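Local structure of maltose operon transcriptional repressor (Staphylococcus aureus subsp. aureus Mu50, 3HCW) at residues A[152-157]-A[162-167]. The protein probably represses transcription of the maltose operon, its C-terminal fragment having a periplasmic-binding-protein-like fold of the kind that senses small effectors in related repressors. Residues are numbered along the deposited sequence; the frame is centred on the assembly and turned at random.
Sequences GFETVA and LDYQII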
# COMPACT_ATOMS: atom_id res chain seq x y z
N GLY A 152 -1.99 23.04 -14.01
CA GLY A 152 -1.69 22.38 -15.28
C GLY A 152 -2.93 21.88 -15.99
O GLY A 152 -3.01 21.88 -17.22
N PHE A 153 -3.92 21.46 -15.19
CA PHE A 153 -5.18 20.95 -15.70
C PHE A 153 -5.99 22.06 -16.34
O PHE A 153 -6.47 21.92 -17.48
CB PHE A 153 -5.96 20.32 -14.53
CG PHE A 153 -7.40 20.02 -14.82
CD1 PHE A 153 -7.76 18.85 -15.48
CD2 PHE A 153 -8.41 20.90 -14.41
CE1 PHE A 153 -9.11 18.56 -15.73
CE2 PHE A 153 -9.74 20.62 -14.66
CZ PHE A 153 -10.09 19.44 -15.31
N GLU A 154 -6.15 23.16 -15.59
CA GLU A 154 -6.88 24.34 -16.01
C GLU A 154 -6.27 24.98 -17.26
O GLU A 154 -6.99 25.54 -18.08
CB GLU A 154 -6.89 25.38 -14.89
CG GLU A 154 -7.79 25.06 -13.71
CD GLU A 154 -7.91 26.25 -12.75
OE1 GLU A 154 -6.87 26.80 -12.36
OE2 GLU A 154 -9.04 26.63 -12.40
N THR A 155 -4.94 24.94 -17.37
CA THR A 155 -4.25 25.53 -18.52
C THR A 155 -4.50 24.75 -19.81
O THR A 155 -4.80 25.37 -20.83
CB THR A 155 -2.75 25.71 -18.26
OG1 THR A 155 -2.56 26.63 -17.18
CG2 THR A 155 -2.05 26.28 -19.48
N VAL A 156 -4.40 23.42 -19.79
CA VAL A 156 -4.64 22.62 -21.01
C VAL A 156 -6.12 22.65 -21.40
O VAL A 156 -6.47 22.77 -22.58
CB VAL A 156 -4.11 21.18 -20.88
CG1 VAL A 156 -4.56 20.31 -22.05
CG2 VAL A 156 -2.63 21.19 -20.84
N ALA A 157 -6.98 22.61 -20.39
CA ALA A 157 -8.42 22.73 -20.59
C ALA A 157 -8.80 24.08 -21.20
O ALA A 157 -9.66 24.13 -22.08
CB ALA A 157 -9.17 22.49 -19.29
N LEU A 162 -12.11 23.97 -23.46
CA LEU A 162 -13.02 22.94 -22.95
C LEU A 162 -13.66 23.37 -21.64
O LEU A 162 -13.09 24.15 -20.87
CB LEU A 162 -12.27 21.62 -22.76
CG LEU A 162 -12.50 20.50 -23.78
CD1 LEU A 162 -12.26 20.93 -25.22
CD2 LEU A 162 -11.62 19.31 -23.46
N ASP A 163 -14.87 22.86 -21.40
CA ASP A 163 -15.56 23.10 -20.15
C ASP A 163 -14.97 22.19 -19.09
O ASP A 163 -14.69 21.02 -19.36
CB ASP A 163 -17.06 22.84 -20.28
CG ASP A 163 -17.75 23.87 -21.16
OD1 ASP A 163 -18.69 23.49 -21.89
OD2 ASP A 163 -17.35 25.06 -21.13
N TYR A 164 -14.77 22.74 -17.90
CA TYR A 164 -14.21 21.99 -16.80
C TYR A 164 -14.73 22.48 -15.46
O TYR A 164 -15.17 23.62 -15.34
CB TYR A 164 -12.68 22.02 -16.82
CG TYR A 164 -12.05 23.37 -16.52
CD1 TYR A 164 -11.76 23.76 -15.20
CD2 TYR A 164 -11.72 24.25 -17.55
CE1 TYR A 164 -11.17 24.99 -14.93
CE2 TYR A 164 -11.12 25.48 -17.28
CZ TYR A 164 -10.85 25.84 -15.97
OH TYR A 164 -10.26 27.06 -15.70
N GLN A 165 -14.64 21.60 -14.45
CA GLN A 165 -14.92 21.95 -13.07
C GLN A 165 -13.89 21.35 -12.10
O GLN A 165 -13.24 20.36 -12.42
CB GLN A 165 -16.34 21.51 -12.71
CG GLN A 165 -16.55 20.01 -12.72
CD GLN A 165 -17.91 19.61 -12.24
OE1 GLN A 165 -18.71 19.07 -13.00
NE2 GLN A 165 -18.20 19.85 -10.96
N ILE A 166 -13.73 21.99 -10.94
CA ILE A 166 -12.85 21.50 -9.86
C ILE A 166 -13.76 21.11 -8.70
O ILE A 166 -14.67 21.86 -8.32
CB ILE A 166 -11.82 22.59 -9.37
CG1 ILE A 166 -11.05 23.26 -10.53
CG2 ILE A 166 -10.85 22.02 -8.33
CD1 ILE A 166 -10.15 22.33 -11.36
N ILE A 167 -13.54 19.92 -8.16
CA ILE A 167 -14.25 19.46 -6.97
C ILE A 167 -13.22 19.20 -5.88
O ILE A 167 -12.28 18.44 -6.09
CB ILE A 167 -15.07 18.17 -7.22
CG1 ILE A 167 -16.17 18.41 -8.26
CG2 ILE A 167 -15.63 17.60 -5.90
CD1 ILE A 167 -16.85 17.13 -8.74
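Y164 CG sits between the backbone N and the carbonyl carbon (chi1 68°), which sends the ring from the strand to the helix, while F153 CG lies anti to the backbone N (chi1 167°) and brings its ring to meet it. The two rings form an offset edge-to-face pair, the edge of F153 toward the face of Y164, with planes at 85° and F153 CE2 3.8 Å from Y164 CD1. The same CE2 lies 3.7 Å from I166 CD1, so the phenyl group touches two strand side chains. One helical turn after F153, the methyl of A157 comes within 3.6 Å of Y164 CD2. E154 crosses the phenol roughly at a right angle: its CG is 3.6 Å from Y164 CE1, and E154 OE2 approaches Y164 OH to 3.5 Å without a hydrogen bond. Where the chain turns back, L162 N donates a nearly straight hydrogen bond to A157 O (2.8 Å). Helix and strand run almost antiparallel, as the second half of a beta-alpha-beta unit whose first strand, 133-139, also packs on F153 and A157 through L134. With the one cross-segment hydrogen bond at the turn, apolar shape rather than polar pairing probably sets how the helix seats on edge strand 163-169.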